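Local coordinates for copper-containing nitrite reductase (Thermus scotoductus, PDB 6HBE), which probably reduces nitrite to nitric oxide as a copper-dependent homotrimer, with electrons drawn from cytochrome c, at residues I192-G197 and L280-D285; L363-G368 and G436-Y441; G368-F373 and R415-K420. One frame throughout, in Å; residues are numbered along the deposited sequence.

Overall arrangement
All three contacts pair beta strands; interaction 1 lies in one domain, interactions 2 and 3 together in another. Interaction 1 lies on the far side of the chain's centre, about 58 Å and 63 Å (centre to centre) from interactions 2 and 3; it is partly buried and joined by backbone bonds and aliphatic contacts. Interactions 2 and 3 share Gly-368, their centres are about 9 Å apart, and both belong to the plastocyanin/azurin-like region. Interaction 2, parallel and the most buried, lies in one sheet; interaction 3, antiparallel and partly exposed, lies in the other. Ile-365, Val-371 and Phe-418 pack where these sheets meet, whereas interactions 2 and 3 each keep a Glu-Arg salt bridge on the other face.

Interaction 1 of 3, residues I192-G197 and L280-D285; sequences IPVRPG and LRAKKD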
ATOM      1  N   ILE C 192      -4.428 -18.438 -23.413  1.00 21.59           N
ATOM      2  CA  ILE C 192      -4.638 -17.701 -24.678  1.00 21.88           C
ATOM      3  C   ILE C 192      -3.710 -18.239 -25.810  1.00 22.46           C
ATOM      4  O   ILE C 192      -2.479 -18.169 -25.689  1.00 22.37           O
ATOM      5  CB  ILE C 192      -4.419 -16.196 -24.469  1.00 22.02           C
ATOM      6  CG1 ILE C 192      -5.451 -15.617 -23.492  1.00 22.19           C
ATOM      7  CG2 ILE C 192      -4.446 -15.438 -25.800  1.00 22.83           C
ATOM      8  CD1 ILE C 192      -5.077 -14.244 -22.942  1.00 23.12           C
ATOM      9  N   PRO C 193      -4.279 -18.828 -26.888  1.00 24.06           N
ATOM     10  CA  PRO C 193      -3.383 -19.402 -27.914  1.00 23.33           C
ATOM     11  C   PRO C 193      -2.703 -18.320 -28.750  1.00 22.35           C
ATOM     12  O   PRO C 193      -3.364 -17.403 -29.199  1.00 24.11           O
ATOM     13  CB  PRO C 193      -4.344 -20.251 -28.803  1.00 24.40           C
ATOM     14  CG  PRO C 193      -5.555 -20.497 -27.937  1.00 26.39           C
ATOM     15  CD  PRO C 193      -5.681 -19.222 -27.125  1.00 26.50           C
ATOM     16  N   VAL C 194      -1.386 -18.445 -28.929  1.00 22.00           N
ATOM     17  CA  VAL C 194      -0.588 -17.576 -29.795  1.00 21.60           C
ATOM     18  C   VAL C 194       0.415 -18.447 -30.566  1.00 22.23           C
ATOM     19  O   VAL C 194       0.593 -19.610 -30.248  1.00 23.88           O
ATOM     20  CB  VAL C 194       0.169 -16.472 -28.993  1.00 22.98           C
ATOM     21  CG1 VAL C 194      -0.818 -15.608 -28.169  1.00 23.86           C
ATOM     22  CG2 VAL C 194       1.297 -17.035 -28.132  1.00 21.51           C
ATOM     23  N   ARG C 195       1.045 -17.874 -31.579  1.00 22.86           N
ATOM     24  CA  ARG C 195       2.107 -18.539 -32.348  1.00 24.74           C
ATOM     25  C   ARG C 195       3.462 -17.837 -32.149  1.00 23.95           C
ATOM     26  O   ARG C 195       3.523 -16.588 -32.135  1.00 23.62           O
ATOM     27  CB  ARG C 195       1.803 -18.492 -33.849  1.00 26.03           C
ATOM     28  CG  ARG C 195       0.477 -19.113 -34.262  1.00 27.48           C
ATOM     29  CD  ARG C 195       0.332 -19.072 -35.789  1.00 31.56           C
ATOM     30  NE  ARG C 195      -1.003 -19.498 -36.193  1.00 34.54           N
ATOM     31  CZ  ARG C 195      -1.671 -19.070 -37.275  1.00 41.87           C
ATOM     32  NH1 ARG C 195      -1.144 -18.182 -38.130  1.00 40.96           N
ATOM     33  NH2 ARG C 195      -2.905 -19.528 -37.497  1.00 42.40           N
ATOM     34  N   PRO C 196       4.566 -18.617 -32.101  1.00 23.19           N
ATOM     35  CA  PRO C 196       5.891 -18.012 -32.180  1.00 23.98           C
ATOM     36  C   PRO C 196       6.003 -17.100 -33.393  1.00 25.42           C
ATOM     37  O   PRO C 196       5.439 -17.435 -34.447  1.00 25.01           O
ATOM     38  CB  PRO C 196       6.830 -19.218 -32.300  1.00 23.55           C
ATOM     39  CG  PRO C 196       6.089 -20.332 -31.668  1.00 25.18           C
ATOM     40  CD  PRO C 196       4.644 -20.094 -32.017  1.00 24.56           C
ATOM     41  N   GLY C 197       6.643 -15.943 -33.219  1.00 24.01           N
ATOM     42  CA  GLY C 197       6.697 -14.890 -34.238  1.00 24.16           C
ATOM     43  C   GLY C 197       5.490 -13.959 -34.358  1.00 26.90           C
ATOM     44  O   GLY C 197       5.580 -12.980 -35.060  1.00 27.24           O
ATOM     45  N   LEU C 280      -0.070 -17.034 -21.990  1.00 20.22           N
ATOM     46  CA  LEU C 280      -0.056 -17.031 -23.460  1.00 21.41           C
ATOM     47  C   LEU C 280       0.640 -18.335 -23.928  1.00 21.66           C
ATOM     48  O   LEU C 280       1.827 -18.504 -23.709  1.00 21.96           O
ATOM     49  CB  LEU C 280       0.712 -15.814 -23.981  1.00 22.86           C
ATOM     50  CG  LEU C 280       0.323 -14.448 -23.364  1.00 22.73           C
ATOM     51  CD1 LEU C 280       1.130 -13.323 -23.964  1.00 22.68           C
ATOM     52  CD2 LEU C 280      -1.160 -14.168 -23.495  1.00 23.90           C
ATOM     53  N   ARG C 281      -0.109 -19.258 -24.538  1.00 22.83           N
ATOM     54  CA  ARG C 281       0.417 -20.587 -24.881  1.00 23.27           C
ATOM     55  C   ARG C 281       0.815 -20.616 -26.347  1.00 24.10           C
ATOM     56  O   ARG C 281      -0.047 -20.687 -27.234  1.00 22.89           O
ATOM     57  CB  ARG C 281      -0.608 -21.675 -24.538  1.00 24.16           C
ATOM     58  CG  ARG C 281      -0.119 -23.122 -24.774  1.00 24.84           C
ATOM     59  CD  ARG C 281      -0.860 -24.113 -23.878  1.00 24.88           C
ATOM     60  NE  ARG C 281      -0.416 -24.049 -22.484  1.00 24.60           N
ATOM     61  CZ  ARG C 281      -1.016 -24.653 -21.443  1.00 27.25           C
ATOM     62  NH1 ARG C 281      -2.154 -25.366 -21.575  1.00 27.56           N
ATOM     63  NH2 ARG C 281      -0.470 -24.554 -20.227  1.00 26.95           N
ATOM     64  N   ALA C 282       2.131 -20.554 -26.595  1.00 23.97           N
ATOM     65  CA  ALA C 282       2.665 -20.392 -27.946  1.00 24.49           C
ATOM     66  C   ALA C 282       2.870 -21.775 -28.579  1.00 25.59           C
ATOM     67  O   ALA C 282       3.580 -22.632 -28.004  1.00 25.16           O
ATOM     68  CB  ALA C 282       3.968 -19.599 -27.928  1.00 24.66           C
ATOM     69  N   LYS C 283       2.194 -22.001 -29.709  1.00 26.40           N
ATOM     70  CA  LYS C 283       2.323 -23.251 -30.521  1.00 27.05           C
ATOM     71  C   LYS C 283       2.324 -22.899 -31.983  1.00 26.10           C
ATOM     72  O   LYS C 283       1.533 -22.065 -32.424  1.00 26.13           O
ATOM     73  CB  LYS C 283       1.155 -24.202 -30.291  1.00 29.70           C
ATOM     74  CG  LYS C 283       1.151 -24.799 -28.911  1.00 33.67           C
ATOM     75  CD  LYS C 283       0.054 -25.834 -28.742  1.00 40.12           C
ATOM     76  CE  LYS C 283       0.133 -26.452 -27.345  1.00 45.01           C
ATOM     77  NZ  LYS C 283      -1.202 -26.942 -26.914  1.00 46.15           N
ATOM     78  N   LYS C 284       3.202 -23.551 -32.746  1.00 26.65           N
ATOM     79  CA  LYS C 284       3.342 -23.297 -34.195  1.00 29.47           C
ATOM     80  C   LYS C 284       2.030 -23.449 -34.951  1.00 28.39           C
ATOM     81  O   LYS C 284       1.744 -22.685 -35.866  1.00 30.20           O
ATOM     82  CB  LYS C 284       4.376 -24.278 -34.807  1.00 33.68           C
ATOM     83  CG  LYS C 284       5.831 -24.005 -34.433  1.00 41.78           C
ATOM     84  CD  LYS C 284       6.272 -22.615 -34.879  1.00 50.38           C
ATOM     85  CE  LYS C 284       7.783 -22.441 -35.064  1.00 53.37           C
ATOM     86  NZ  LYS C 284       8.563 -22.670 -33.812  1.00 56.86           N
ATOM     87  N   ASP C 285       1.213 -24.403 -34.541  1.00 29.06           N
ATOM     88  CA  ASP C 285      -0.059 -24.667 -35.277  1.00 37.90           C
ATOM     89  C   ASP C 285      -1.303 -23.979 -34.658  1.00 37.57           C
ATOM     90  O   ASP C 285      -2.443 -24.365 -34.950  1.00 36.02           O
ATOM     91  CB  ASP C 285      -0.278 -26.196 -35.435  1.00 40.40           C
ATOM     92  CG  ASP C 285      -0.266 -26.959 -34.100  1.00 47.00           C
ATOM     93  OD1 ASP C 285      -0.173 -26.319 -33.020  1.00 50.14           O
ATOM     94  OD2 ASP C 285      -0.328 -28.217 -34.140  1.00 46.99           O
TER
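Ile-192 and Leu-280 stand side by side and point the same way from two parallel strands, with Ile-192 CD1 4.0 Å from Leu-280 CD2. Both carry their CG branch (CG1 in Ile-192) anti to the carbonyl carbon, so both leave the sheet along similar courses. Two residues on, Val-194 puts CG2 in the crowded position between backbone N and carbonyl carbon (chi1 -57°), which lays that methyl against Ala-282 CB at 3.7 Å. Farther on, Pro-196 and Lys-284 cross at about a right angle, Pro-196 CG 3.9 Å from Lys-284 CD.

Three backbone bonds fix the register: Arg-281 N to Ile-192 O (2.9 Å), Val-194 N to Arg-281 O (3.1 Å, nearly straight at 174°) and Lys-283 N to Val-194 O (2.9 Å). On the Pro-193 face, Arg-281 turns its tip away to a salt bridge with Asp-261. Beyond the strand, Arg-195 NE bonds to Ala-286 O.

This parallel edge pair is consistent with the second cupredoxin domain of copper nitrite reductases. Strand 192-194 is outermost in its sheet within this chain; strand 277-282 pairs on its other side, antiparallel, with strand 260-266, and Leu-156 of strand 154-163 packs on Ile-192 and Leu-280.

Interaction 2 of 3, residues L363-G368 and G436-Y441; sequences LEIPVG and GIIRVY
Tyr-441 takes the crowded first torsion, CG between backbone N and carbonyl carbon (chi1 68°), and this swings its ring across to strand 363-366. Glu-364 and Arg-439 instead both set CG anti to the carbonyl carbon and run extended, so they rise from the same face side by side. These groups decorate a parallel strand pair in the cupredoxin-like domain, a beta sandwich of the plastocyanin/azurin family.

The ring of Tyr-441 lies over Pro-366 in a CH-pi contact: Pro-366 CB sits 4.1 Å from the ring centroid, 24° off its normal. The phenol oxygen finds its hydrogen-bond partner in the carbonyl of Val-327. Alongside, Arg-439 NH1 meets Glu-364 OE2 at 2.8 Å in a salt bridge. The oxygen offers its anti lone pair, and the carboxylate and guanidinium planes are turned 67° apart. A single N-H...O bond joins the pair, while Glu-364 OE1 serves Arg-326 and Arg-439 NE serves Glu-423, which makes a chain of alternating charge across the sheet. Residues of a neighbouring subunit pack on this face: its Leu-347 against Glu-364, its Val-339 against Arg-439 and its Pro-331 against Tyr-441.

The opposite face is aliphatic. Ile-365 holds CG1 in the crowded position, where Ile-365 CG1 lies 4.1 Å from Val-440 CG2, and Leu-363 and Ile-438 continue the apolar row. Leu-363 and Ile-365 pack on Val-371 of the facing sheet.

Five backbone bonds zip the strands together, alternating in direction as parallel pairing requires. The series runs past the strand's end to Val-367, whose N reaches Tyr-441 O at 2.9 Å, nearly along the C=O axis.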
ATOM      1  N   LEU C 363     -22.261  -8.643  15.073  1.00 27.41           N
ATOM      2  CA  LEU C 363     -21.768  -8.402  16.431  1.00 28.57           C
ATOM      3  C   LEU C 363     -22.672  -9.163  17.426  1.00 28.74           C
ATOM      4  O   LEU C 363     -23.908  -9.049  17.346  1.00 28.71           O
ATOM      5  CB  LEU C 363     -21.799  -6.902  16.707  1.00 27.54           C
ATOM      6  CG  LEU C 363     -21.306  -6.385  18.058  1.00 29.67           C
ATOM      7  CD1 LEU C 363     -19.816  -6.626  18.288  1.00 30.67           C
ATOM      8  CD2 LEU C 363     -21.614  -4.911  18.187  1.00 28.81           C
ATOM      9  N   GLU C 364     -22.044  -9.922  18.319  1.00 27.87           N
ATOM     10  CA  GLU C 364     -22.713 -10.692  19.389  1.00 29.41           C
ATOM     11  C   GLU C 364     -22.202 -10.194  20.755  1.00 28.98           C
ATOM     12  O   GLU C 364     -21.033 -10.376  21.093  1.00 27.36           O
ATOM     13  CB  GLU C 364     -22.501 -12.188  19.209  1.00 30.83           C
ATOM     14  CG  GLU C 364     -23.021 -12.694  17.865  1.00 32.05           C
ATOM     15  CD  GLU C 364     -22.885 -14.179  17.640  1.00 32.94           C
ATOM     16  OE1 GLU C 364     -21.979 -14.820  18.222  1.00 36.65           O
ATOM     17  OE2 GLU C 364     -23.670 -14.722  16.828  1.00 34.58           O
ATOM     18  N   ILE C 365     -23.094  -9.540  21.516  1.00 30.13           N
ATOM     19  CA  ILE C 365     -22.768  -8.895  22.801  1.00 30.34           C
ATOM     20  C   ILE C 365     -23.633  -9.468  23.943  1.00 34.56           C
ATOM     21  O   ILE C 365     -24.776  -9.890  23.695  1.00 31.45           O
ATOM     22  CB  ILE C 365     -22.967  -7.363  22.768  1.00 31.85           C
ATOM     23  CG1 ILE C 365     -24.304  -6.989  22.123  1.00 32.61           C
ATOM     24  CG2 ILE C 365     -21.837  -6.680  21.997  1.00 32.84           C
ATOM     25  CD1 ILE C 365     -24.691  -5.549  22.326  1.00 31.28           C
ATOM     26  N   PRO C 366     -23.091  -9.500  25.178  1.00 33.28           N
ATOM     27  CA  PRO C 366     -23.917  -9.891  26.354  1.00 36.76           C
ATOM     28  C   PRO C 366     -24.837  -8.759  26.816  1.00 35.94           C
ATOM     29  O   PRO C 366     -24.511  -7.577  26.635  1.00 35.05           O
ATOM     30  CB  PRO C 366     -22.874 -10.196  27.432  1.00 36.14           C
ATOM     31  CG  PRO C 366     -21.707  -9.304  27.074  1.00 36.27           C
ATOM     32  CD  PRO C 366     -21.692  -9.225  25.562  1.00 35.36           C
ATOM     33  N   VAL C 367     -25.988  -9.115  27.406  1.00 37.63           N
ATOM     34  CA  VAL C 367     -26.906  -8.120  27.975  1.00 34.95           C
ATOM     35  C   VAL C 367     -26.184  -7.152  28.919  1.00 33.49           C
ATOM     36  O   VAL C 367     -25.267  -7.554  29.663  1.00 31.01           O
ATOM     37  CB  VAL C 367     -28.118  -8.768  28.719  1.00 39.55           C
ATOM     38  CG1 VAL C 367     -29.067  -9.442  27.724  1.00 40.05           C
ATOM     39  CG2 VAL C 367     -27.669  -9.759  29.796  1.00 38.11           C
ATOM     40  N   GLY C 368     -26.595  -5.881  28.876  1.00 32.23           N
ATOM     41  CA  GLY C 368     -25.953  -4.817  29.652  1.00 34.04           C
ATOM     42  C   GLY C 368     -24.941  -3.993  28.857  1.00 34.49           C
ATOM     43  O   GLY C 368     -24.491  -2.936  29.324  1.00 34.99           O
ATOM     44  N   GLY C 436     -26.205  -4.966   8.344  1.00 25.75           N
ATOM     45  CA  GLY C 436     -25.515  -5.563   9.480  1.00 26.51           C
ATOM     46  C   GLY C 436     -26.460  -6.267  10.441  1.00 27.83           C
ATOM     47  O   GLY C 436     -27.691  -6.165  10.293  1.00 26.98           O
ATOM     48  N   ILE C 437     -25.869  -6.955  11.417  1.00 26.52           N
ATOM     49  CA  ILE C 437     -26.600  -7.741  12.447  1.00 27.82           C
ATOM     50  C   ILE C 437     -26.045  -7.449  13.827  1.00 29.17           C
ATOM     51  O   ILE C 437     -24.809  -7.380  14.015  1.00 26.82           O
ATOM     52  CB  ILE C 437     -26.508  -9.264  12.178  1.00 28.20           C
ATOM     53  CG1 ILE C 437     -27.335  -9.656  10.941  1.00 27.58           C
ATOM     54  CG2 ILE C 437     -26.964 -10.080  13.384  1.00 29.53           C
ATOM     55  CD1 ILE C 437     -27.075 -11.041  10.403  1.00 29.94           C
ATOM     56  N   ILE C 438     -26.939  -7.305  14.818  1.00 29.82           N
ATOM     57  CA  ILE C 438     -26.555  -7.367  16.231  1.00 29.96           C
ATOM     58  C   ILE C 438     -27.384  -8.458  16.925  1.00 32.43           C
ATOM     59  O   ILE C 438     -28.615  -8.514  16.740  1.00 31.71           O
ATOM     60  CB  ILE C 438     -26.773  -6.013  16.964  1.00 32.36           C
ATOM     61  CG1 ILE C 438     -25.775  -4.961  16.474  1.00 33.65           C
ATOM     62  CG2 ILE C 438     -26.620  -6.169  18.483  1.00 32.58           C
ATOM     63  CD1 ILE C 438     -26.099  -3.553  16.917  1.00 34.27           C
ATOM     64  N   ARG C 439     -26.712  -9.313  17.690  1.00 29.76           N
ATOM     65  CA  ARG C 439     -27.359 -10.310  18.541  1.00 31.65           C
ATOM     66  C   ARG C 439     -26.927 -10.068  19.964  1.00 31.53           C
ATOM     67  O   ARG C 439     -25.759  -9.799  20.211  1.00 29.69           O
ATOM     68  CB  ARG C 439     -26.967 -11.722  18.159  1.00 32.50           C
ATOM     69  CG  ARG C 439     -27.145 -12.029  16.690  1.00 33.71           C
ATOM     70  CD  ARG C 439     -27.024 -13.517  16.425  1.00 34.37           C
ATOM     71  NE  ARG C 439     -27.238 -13.815  15.003  1.00 38.03           N
ATOM     72  CZ  ARG C 439     -26.289 -14.084  14.090  1.00 38.28           C
ATOM     73  NH1 ARG C 439     -25.000 -14.146  14.404  1.00 37.62           N
ATOM     74  NH2 ARG C 439     -26.647 -14.324  12.831  1.00 39.09           N
ATOM     75  N   VAL C 440     -27.876 -10.191  20.901  1.00 31.47           N
ATOM     76  CA  VAL C 440     -27.634  -9.925  22.317  1.00 32.27           C
ATOM     77  C   VAL C 440     -27.941 -11.206  23.091  1.00 32.61           C
ATOM     78  O   VAL C 440     -29.050 -11.721  23.001  1.00 31.90           O
ATOM     79  CB  VAL C 440     -28.498  -8.757  22.847  1.00 32.70           C
ATOM     80  CG1 VAL C 440     -28.082  -8.380  24.264  1.00 34.79           C
ATOM     81  CG2 VAL C 440     -28.381  -7.542  21.933  1.00 35.59           C
ATOM     82  N   TYR C 441     -26.964 -11.705  23.837  1.00 32.05           N
ATOM     83  CA  TYR C 441     -27.088 -12.985  24.515  1.00 33.28           C
ATOM     84  C   TYR C 441     -27.160 -12.819  26.027  1.00 34.95           C
ATOM     85  O   TYR C 441     -26.735 -11.810  26.571  1.00 34.16           O
ATOM     86  CB  TYR C 441     -25.992 -13.981  24.091  1.00 34.25           C
ATOM     87  CG  TYR C 441     -24.563 -13.655  24.507  1.00 35.21           C
ATOM     88  CD1 TYR C 441     -23.725 -12.911  23.675  1.00 36.41           C
ATOM     89  CD2 TYR C 441     -24.029 -14.144  25.695  1.00 34.99           C
ATOM     90  CE1 TYR C 441     -22.408 -12.639  24.037  1.00 37.00           C
ATOM     91  CE2 TYR C 441     -22.721 -13.867  26.072  1.00 37.57           C
ATOM     92  CZ  TYR C 441     -21.907 -13.113  25.234  1.00 37.72           C
ATOM     93  OH  TYR C 441     -20.609 -12.832  25.609  1.00 37.02           O
TER

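Interaction 3 of 3, residues G368-F373 and R415-K420; sequences GTTVEF and RITFTK
Arg-415 crosses Glu-372 of the neighbouring strand obliquely. Its CB lies 3.9 Å from Val-371 O, with Thr-370 CG2 next; CG, placed anti to the carbonyl carbon (chi1 -74°), rests 3.9 Å from Glu-372 CB and equally near Glu-372 OE2. CD passes between Thr-370 CG2 and Glu-372 OE2. The extended chain then delivers NE to Glu-372 OE2 at 2.9 Å, and NH2 adds a longer bond to that oxygen at 3.3 Å. This side-on grip lies within the guanidinium plane but meets the oxygen from above the carboxylate, the planes 44° apart.

The strands are antiparallel. Thr-370 and Thr-417, a non-hydrogen-bonded pair, join their OG1 hydroxyls at 2.8 Å on the Arg-415 face. Next to it, Val-371 and Ile-416 form the hydrogen-bonded pair. Bonds from Gly-368 N to Phe-418 O and Phe-418 N to Thr-369 O extend the pairing. On the other face, Val-371 CG2 touches the edge of the Phe-418 ring at CE2 (3.9 Å), and Ile-416 CD1 meets the edge of Phe-373. The Phe-373 side chain lies about 10 Å from the bound copper ion, whose ligand His-390 is a little closer.

Glu-372 OE1 has a salt bridge with Arg-413 and a hydrogen bond with His-321 of the third subunit, not the one packing on 436-441. With positive partners at both oxygens, the carboxylate is probably held ionised, tying the strand pair to the trimer interface.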
ATOM      1  N   GLY C 368     -26.595  -5.881  28.876  1.00 32.23           N
ATOM      2  CA  GLY C 368     -25.953  -4.817  29.652  1.00 34.04           C
ATOM      3  C   GLY C 368     -24.941  -3.993  28.857  1.00 34.49           C
ATOM      4  O   GLY C 368     -24.491  -2.936  29.324  1.00 34.99           O
ATOM      5  N   THR C 369     -24.586  -4.453  27.653  1.00 33.18           N
ATOM      6  CA  THR C 369     -23.507  -3.825  26.870  1.00 32.16           C
ATOM      7  C   THR C 369     -24.012  -2.617  26.100  1.00 32.66           C
ATOM      8  O   THR C 369     -25.135  -2.611  25.584  1.00 34.34           O
ATOM      9  CB  THR C 369     -22.876  -4.850  25.895  1.00 32.94           C
ATOM     10  OG1 THR C 369     -22.294  -5.907  26.645  1.00 31.24           O
ATOM     11  CG2 THR C 369     -21.757  -4.207  25.012  1.00 34.21           C
ATOM     12  N   THR C 370     -23.156  -1.606  25.993  1.00 30.90           N
ATOM     13  CA  THR C 370     -23.451  -0.430  25.225  1.00 31.17           C
ATOM     14  C   THR C 370     -22.651  -0.485  23.909  1.00 31.45           C
ATOM     15  O   THR C 370     -21.432  -0.638  23.933  1.00 31.92           O
ATOM     16  CB  THR C 370     -23.074   0.835  26.016  1.00 32.09           C
ATOM     17  OG1 THR C 370     -23.908   0.940  27.185  1.00 34.05           O
ATOM     18  CG2 THR C 370     -23.246   2.072  25.168  1.00 32.19           C
ATOM     19  N   VAL C 371     -23.353  -0.303  22.796  1.00 32.06           N
ATOM     20  CA  VAL C 371     -22.765  -0.190  21.461  1.00 31.91           C
ATOM     21  C   VAL C 371     -22.666   1.286  21.109  1.00 31.17           C
ATOM     22  O   VAL C 371     -23.626   2.040  21.325  1.00 31.52           O
ATOM     23  CB  VAL C 371     -23.672  -0.888  20.415  1.00 31.74           C
ATOM     24  CG1 VAL C 371     -23.222  -0.627  18.971  1.00 34.33           C
ATOM     25  CG2 VAL C 371     -23.719  -2.371  20.701  1.00 31.35           C
ATOM     26  N   GLU C 372     -21.536   1.699  20.529  1.00 28.09           N
ATOM     27  CA  GLU C 372     -21.420   3.031  19.951  1.00 27.83           C
ATOM     28  C   GLU C 372     -21.214   2.907  18.445  1.00 28.67           C
ATOM     29  O   GLU C 372     -20.173   2.385  18.010  1.00 27.82           O
ATOM     30  CB  GLU C 372     -20.241   3.799  20.577  1.00 28.94           C
ATOM     31  CG  GLU C 372     -20.023   5.211  20.014  1.00 30.01           C
ATOM     32  CD  GLU C 372     -18.930   5.994  20.729  1.00 34.17           C
ATOM     33  OE1 GLU C 372     -17.729   5.833  20.379  1.00 31.16           O
ATOM     34  OE2 GLU C 372     -19.262   6.783  21.647  1.00 34.27           O
ATOM     35  N   PHE C 373     -22.190   3.385  17.671  1.00 27.75           N
ATOM     36  CA  PHE C 373     -22.026   3.605  16.228  1.00 28.46           C
ATOM     37  C   PHE C 373     -21.174   4.868  16.001  1.00 28.93           C
ATOM     38  O   PHE C 373     -21.412   5.926  16.638  1.00 27.74           O
ATOM     39  CB  PHE C 373     -23.374   3.778  15.510  1.00 29.05           C
ATOM     40  CG  PHE C 373     -24.126   2.494  15.294  1.00 31.13           C
ATOM     41  CD1 PHE C 373     -23.885   1.710  14.174  1.00 29.21           C
ATOM     42  CD2 PHE C 373     -25.072   2.049  16.222  1.00 30.50           C
ATOM     43  CE1 PHE C 373     -24.573   0.514  13.966  1.00 31.07           C
ATOM     44  CE2 PHE C 373     -25.759   0.850  16.020  1.00 31.79           C
ATOM     45  CZ  PHE C 373     -25.518   0.076  14.897  1.00 31.52           C
ATOM     46  N   ARG C 415     -24.934   6.141  20.817  1.00 30.12           N
ATOM     47  CA  ARG C 415     -24.893   5.014  21.747  1.00 30.08           C
ATOM     48  C   ARG C 415     -26.279   4.386  22.034  1.00 33.17           C
ATOM     49  O   ARG C 415     -27.310   5.087  22.111  1.00 30.04           O
ATOM     50  CB  ARG C 415     -24.243   5.441  23.057  1.00 32.99           C
ATOM     51  CG  ARG C 415     -22.741   5.607  22.957  1.00 34.65           C
ATOM     52  CD  ARG C 415     -22.076   5.939  24.272  1.00 36.01           C
ATOM     53  NE  ARG C 415     -20.634   6.189  24.095  1.00 38.19           N
ATOM     54  CZ  ARG C 415     -19.748   6.306  25.087  1.00 42.53           C
ATOM     55  NH1 ARG C 415     -20.128   6.193  26.363  1.00 43.27           N
ATOM     56  NH2 ARG C 415     -18.463   6.541  24.809  1.00 42.63           N
ATOM     57  N   ILE C 416     -26.273   3.063  22.153  1.00 34.79           N
ATOM     58  CA  ILE C 416     -27.451   2.251  22.479  1.00 35.87           C
ATOM     59  C   ILE C 416     -27.029   1.199  23.493  1.00 34.59           C
ATOM     60  O   ILE C 416     -26.051   0.490  23.278  1.00 33.91           O
ATOM     61  CB  ILE C 416     -28.003   1.513  21.240  1.00 36.08           C
ATOM     62  CG1 ILE C 416     -28.474   2.506  20.189  1.00 37.28           C
ATOM     63  CG2 ILE C 416     -29.135   0.568  21.628  1.00 36.11           C
ATOM     64  CD1 ILE C 416     -28.691   1.867  18.826  1.00 39.17           C
ATOM     65  N   THR C 417     -27.768   1.095  24.596  1.00 33.17           N
ATOM     66  CA  THR C 417     -27.517   0.060  25.604  1.00 33.65           C
ATOM     67  C   THR C 417     -28.588  -1.023  25.464  1.00 35.77           C
ATOM     68  O   THR C 417     -29.790  -0.701  25.488  1.00 34.46           O
ATOM     69  CB  THR C 417     -27.565   0.667  27.014  1.00 35.21           C
ATOM     70  OG1 THR C 417     -26.629   1.751  27.093  1.00 36.44           O
ATOM     71  CG2 THR C 417     -27.223  -0.376  28.090  1.00 33.29           C
ATOM     72  N   PHE C 418     -28.156  -2.278  25.307  1.00 35.15           N
ATOM     73  CA  PHE C 418     -29.041  -3.434  25.131  1.00 36.35           C
ATOM     74  C   PHE C 418     -29.183  -4.184  26.479  1.00 35.37           C
ATOM     75  O   PHE C 418     -28.186  -4.610  27.058  1.00 34.50           O
ATOM     76  CB  PHE C 418     -28.508  -4.378  24.020  1.00 33.78           C
ATOM     77  CG  PHE C 418     -28.584  -3.789  22.636  1.00 34.09           C
ATOM     78  CD1 PHE C 418     -29.741  -3.896  21.883  1.00 33.48           C
ATOM     79  CD2 PHE C 418     -27.492  -3.127  22.088  1.00 34.77           C
ATOM     80  CE1 PHE C 418     -29.821  -3.344  20.612  1.00 35.73           C
ATOM     81  CE2 PHE C 418     -27.566  -2.564  20.825  1.00 34.60           C
ATOM     82  CZ  PHE C 418     -28.726  -2.681  20.077  1.00 36.50           C
ATOM     83  N   THR C 419     -30.414  -4.299  26.983  1.00 37.90           N
ATOM     84  CA  THR C 419     -30.690  -4.919  28.318  1.00 39.52           C
ATOM     85  C   THR C 419     -31.345  -6.314  28.293  1.00 41.49           C
ATOM     86  O   THR C 419     -31.398  -6.999  29.329  1.00 41.60           O
ATOM     87  CB  THR C 419     -31.620  -4.006  29.162  1.00 40.73           C
ATOM     88  OG1 THR C 419     -32.888  -3.874  28.502  1.00 39.23           O
ATOM     89  CG2 THR C 419     -30.981  -2.613  29.374  1.00 41.29           C
ATOM     90  N   LYS C 420     -31.838  -6.734  27.130  1.00 39.09           N
ATOM     91  CA  LYS C 420     -32.565  -7.990  26.999  1.00 40.54           C
ATOM     92  C   LYS C 420     -32.056  -8.755  25.780  1.00 39.31           C
ATOM     93  O   LYS C 420     -31.568  -8.121  24.837  1.00 36.30           O
ATOM     94  CB  LYS C 420     -34.058  -7.694  26.811  1.00 44.82           C
ATOM     95  CG  LYS C 420     -34.718  -6.905  27.942  1.00 47.25           C
ATOM     96  CD  LYS C 420     -36.234  -6.905  27.789  1.00 52.94           C
ATOM     97  CE  LYS C 420     -36.893  -5.736  28.512  1.00 54.86           C
ATOM     98  NZ  LYS C 420     -36.706  -5.823  29.982  1.00 56.56           N
TER